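Local coordinates for protein citrate synthase (PDB 2P2W) that probably condenses oxaloacetate with acetyl-CoA, with uptake of water, to give citrate and CoA in the tricarboxylic acid cycle, at residues A[179-183]-A[325-329]; A[263-267]-A[302-306]. One frame throughout, in Å; residues are numbered along the deposited sequence.

Contact 1. Residues A[179-183]-A[325-329]; sequences NASTF and RVVGW
The first turn of helix 180-189 meets the middle of helix 317-337 most closely at Thr182 and Trp329, whose CA atoms lie 5.2 Å apart. The motif is an N-capped helix start: OD1 of Asn179 accepts from Thr182 N at 3.1 Å, the donor lying above the carbonyl plane. Asparagine suits the place: its short side chain puts a carbonyl oxygen beside the N-H of Thr182, which lacks an earlier turn as acceptor. The same OD1 takes a second bond, from Ser181 OG at 2.8 Å, and Ser181 OG accepts from Trp329 NE1 at 2.8 Å, near the indole plane. This relay needs a hydroxyl that gives and accepts, and a large flat apolar group with an N-H, the indole. Replacing Trp329 by a phenylalanine would probably leave Ser181 OG without its indole donor. Thr182 OG1 lies at the indole edge, 3.2 Å from Trp329 CD1. Arg325, long and bent at chi2 and chi3, sets CG over the rim of one indole face and serves Leu173 O through NE and a bound citrate through NH2. Asn179 ND2, bonded to Gln176 O, stands 2.9 Å from Arg325 NH1, two donors that do not bond, their planes 51° apart.

Contact 2. Residues A[263-267]-A[302-306]; sequences LKRVL and YSSVL
Helices 258-270 and 299-309 run in roughly the same direction here, the short axes 9.3 Å apart at closest approach and inclined by 32°, with Leu263 level with Tyr302 and Leu267 with Leu306. Between them lies a leucine-rich seam. Leu267 points at the partner helix: its CG stands anti to the carbonyl carbon (chi1 -69°), which carries CD1 toward Tyr302 and Val305 and CD2 toward Leu306. Leu267 CD1 touches Tyr302 CD1 and Val305 CG1, each at 3.8 Å, while Leu267 CD2 rests 3.8 Å from Leu306 CA. A branched leucine suits this place, since one side chain meets three residues at once. One turn earlier, Leu263 CD1 sits against the backbone of Ser303, 3.6 Å from its CA; the first bond of the Ser303 side chain leads away from the partner helix, yet its CB still touches Leu263 CD1. Leu263 CD2 meets Leu306 CD2 at 4.0 Å, the two side chains crossing at about a right angle.

At the border the extended Lys264 runs alongside Tyr302, pointing the same way. Its CB makes a CH-pi contact over the ring face, 3.9 Å from the ring centroid, and CE reaches Tyr302 OH at 3.6 Å. The phenol hydrogen-bonds Glu284 of helix 275-289, to which Lys264 NZ makes a long, weak ion pair. The contact thus joins two helices of the helical citrate synthase fold, the second holding the predicted active-site Asp300 near its start.

Contact 1 lies near the middle of the chain, its centre about 7 Å from the chain centre; contact 2 lies further out, at about 15 Å. Their centres are about 21 Å apart and their nearest atoms about 10 Å, so they do not touch. Helices 299-309 and 317-337, successive in sequence, carry one segment of each. Contact 1 meets the bound citrate, probably from the crystallisation liquor, directly through Arg325, whereas contact 2 packs against the helix carrying predicted Asp300 and stays about 8 Å from the ligand at the Ser303 side chain. Between side chains, Asp300 is about 5 Å from Ser303 and about 8 Å from Arg325, and predicted His250 about 7 Å from Asn179.

Contact 1. Residues A[179-183]-A[325-329]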
# COMPACT_ATOMS: atom_id res chain seq x y z
N ASN A 179 8.49 -4.38 9.99
CA ASN A 179 8.47 -5.45 9.00
C ASN A 179 7.92 -4.84 7.71
O ASN A 179 7.46 -3.70 7.70
CB ASN A 179 7.59 -6.59 9.50
CG ASN A 179 6.23 -6.11 9.95
OD1 ASN A 179 5.33 -5.92 9.15
ND2 ASN A 179 6.09 -5.89 11.26
N ALA A 180 7.96 -5.59 6.62
CA ALA A 180 7.50 -5.09 5.33
C ALA A 180 6.10 -4.46 5.31
O ALA A 180 5.92 -3.40 4.73
CB ALA A 180 7.58 -6.19 4.27
N SER A 181 5.12 -5.11 5.93
CA SER A 181 3.76 -4.56 5.92
C SER A 181 3.65 -3.30 6.79
O SER A 181 2.99 -2.33 6.41
CB SER A 181 2.73 -5.61 6.34
OG SER A 181 2.92 -6.07 7.68
N THR A 182 4.29 -3.31 7.96
CA THR A 182 4.26 -2.13 8.82
C THR A 182 4.98 -0.99 8.10
O THR A 182 4.56 0.17 8.15
CB THR A 182 4.96 -2.39 10.18
OG1 THR A 182 4.16 -3.30 10.95
CG2 THR A 182 5.15 -1.09 10.97
N PHE A 183 6.06 -1.33 7.39
CA PHE A 183 6.81 -0.32 6.67
C PHE A 183 5.98 0.28 5.53
O PHE A 183 6.03 1.48 5.28
CB PHE A 183 8.12 -0.91 6.12
CG PHE A 183 9.06 0.12 5.57
CD1 PHE A 183 9.34 1.29 6.28
CD2 PHE A 183 9.71 -0.09 4.36
CE1 PHE A 183 10.24 2.23 5.79
CE2 PHE A 183 10.62 0.85 3.86
CZ PHE A 183 10.88 2.01 4.58
N ARG A 325 -2.37 -8.12 13.38
CA ARG A 325 -1.33 -7.13 13.06
C ARG A 325 -1.89 -5.72 12.74
O ARG A 325 -1.18 -4.72 12.80
CB ARG A 325 -0.53 -7.65 11.87
CG ARG A 325 0.62 -6.72 11.49
CD ARG A 325 1.52 -6.39 12.69
NE ARG A 325 2.11 -7.61 13.24
CZ ARG A 325 3.18 -8.12 12.61
NH1 ARG A 325 3.66 -7.52 11.53
NH2 ARG A 325 3.76 -9.23 13.07
N VAL A 326 -3.18 -5.60 12.44
CA VAL A 326 -3.75 -4.28 12.17
C VAL A 326 -3.54 -3.39 13.40
O VAL A 326 -3.40 -2.17 13.28
CB VAL A 326 -5.26 -4.37 11.82
CG1 VAL A 326 -6.06 -4.88 13.00
CG2 VAL A 326 -5.77 -3.00 11.37
N VAL A 327 -3.50 -4.01 14.59
CA VAL A 327 -3.27 -3.28 15.83
C VAL A 327 -1.86 -2.66 15.79
O VAL A 327 -1.68 -1.47 16.09
CB VAL A 327 -3.36 -4.22 17.07
CG1 VAL A 327 -3.07 -3.44 18.35
CG2 VAL A 327 -4.75 -4.85 17.14
N GLY A 328 -0.88 -3.47 15.42
CA GLY A 328 0.49 -2.97 15.34
C GLY A 328 0.66 -1.94 14.24
O GLY A 328 1.33 -0.92 14.43
N TRP A 329 0.07 -2.21 13.08
CA TRP A 329 0.16 -1.29 11.95
C TRP A 329 -0.33 0.11 12.36
O TRP A 329 0.37 1.10 12.16
CB TRP A 329 -0.70 -1.76 10.77
CG TRP A 329 -0.20 -2.99 10.04
CD1 TRP A 329 1.10 -3.43 9.96
CD2 TRP A 329 -0.98 -3.88 9.23
NE1 TRP A 329 1.16 -4.54 9.14
CE2 TRP A 329 -0.09 -4.83 8.68
CE3 TRP A 329 -2.34 -3.95 8.91
CZ2 TRP A 329 -0.53 -5.86 7.83
CZ3 TRP A 329 -2.78 -4.97 8.06
CH2 TRP A 329 -1.87 -5.91 7.53

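Contact 2. Residues A[263-267]-A[302-306]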
# COMPACT_ATOMS: atom_id res chain seq x y z
N LEU A 263 3.98 -21.17 19.59
CA LEU A 263 2.98 -21.90 18.81
C LEU A 263 3.35 -23.37 18.62
O LEU A 263 2.47 -24.22 18.50
CB LEU A 263 2.75 -21.23 17.45
CG LEU A 263 2.10 -19.85 17.53
CD1 LEU A 263 1.93 -19.29 16.13
CD2 LEU A 263 0.74 -19.95 18.23
N LYS A 264 4.64 -23.68 18.57
CA LYS A 264 5.04 -25.08 18.42
C LYS A 264 4.58 -25.84 19.67
O LYS A 264 4.12 -26.98 19.58
CB LYS A 264 6.55 -25.22 18.26
CG LYS A 264 6.98 -26.65 17.95
CD LYS A 264 8.49 -26.80 17.88
CE LYS A 264 8.86 -28.24 17.55
NZ LYS A 264 10.34 -28.42 17.56
N ARG A 265 4.71 -25.19 20.83
CA ARG A 265 4.30 -25.82 22.08
C ARG A 265 2.78 -26.00 22.10
O ARG A 265 2.27 -27.02 22.57
CB ARG A 265 4.74 -24.97 23.28
CG ARG A 265 4.39 -25.60 24.62
CD ARG A 265 5.01 -24.86 25.80
NE ARG A 265 4.51 -23.49 25.93
CZ ARG A 265 5.15 -22.41 25.50
NH1 ARG A 265 6.33 -22.52 24.90
NH2 ARG A 265 4.61 -21.21 25.66
N VAL A 266 2.06 -25.01 21.58
CA VAL A 266 0.60 -25.08 21.53
C VAL A 266 0.19 -26.33 20.75
O VAL A 266 -0.65 -27.11 21.20
CB VAL A 266 0.02 -23.84 20.84
CG1 VAL A 266 -1.46 -24.04 20.55
CG2 VAL A 266 0.24 -22.61 21.72
N LEU A 267 0.78 -26.50 19.57
CA LEU A 267 0.47 -27.65 18.73
C LEU A 267 0.89 -28.96 19.40
O LEU A 267 0.17 -29.96 19.34
CB LEU A 267 1.16 -27.50 17.37
CG LEU A 267 0.59 -26.38 16.50
CD1 LEU A 267 1.52 -26.09 15.32
CD2 LEU A 267 -0.79 -26.80 16.01
N TYR A 302 4.37 -22.51 12.10
CA TYR A 302 3.41 -23.08 13.02
C TYR A 302 2.07 -22.37 13.12
O TYR A 302 1.07 -22.99 13.48
CB TYR A 302 4.05 -23.22 14.40
CG TYR A 302 5.21 -24.19 14.38
CD1 TYR A 302 5.01 -25.54 14.05
CD2 TYR A 302 6.50 -23.77 14.67
CE1 TYR A 302 6.07 -26.43 14.01
CE2 TYR A 302 7.58 -24.65 14.64
CZ TYR A 302 7.36 -25.98 14.30
OH TYR A 302 8.42 -26.86 14.25
N SER A 303 2.03 -21.08 12.82
CA SER A 303 0.75 -20.37 12.87
C SER A 303 -0.16 -20.99 11.81
O SER A 303 -1.35 -21.20 12.06
CB SER A 303 0.94 -18.88 12.59
OG SER A 303 1.31 -18.65 11.25
N SER A 304 0.40 -21.28 10.64
CA SER A 304 -0.37 -21.87 9.56
C SER A 304 -0.93 -23.24 9.96
O SER A 304 -2.09 -23.55 9.67
CB SER A 304 0.48 -22.01 8.29
OG SER A 304 1.54 -22.94 8.46
N VAL A 305 -0.11 -24.05 10.61
CA VAL A 305 -0.56 -25.38 11.04
C VAL A 305 -1.68 -25.24 12.07
O VAL A 305 -2.68 -25.97 12.02
CB VAL A 305 0.60 -26.22 11.62
CG1 VAL A 305 0.08 -27.55 12.15
CG2 VAL A 305 1.64 -26.48 10.52
N LEU A 306 -1.54 -24.30 13.00
CA LEU A 306 -2.57 -24.10 14.01
C LEU A 306 -3.89 -23.67 13.36
O LEU A 306 -4.94 -24.22 13.66
CB LEU A 306 -2.14 -23.04 15.04
CG LEU A 306 -3.19 -22.70 16.10
CD1 LEU A 306 -3.54 -23.96 16.89
CD2 LEU A 306 -2.68 -21.61 17.04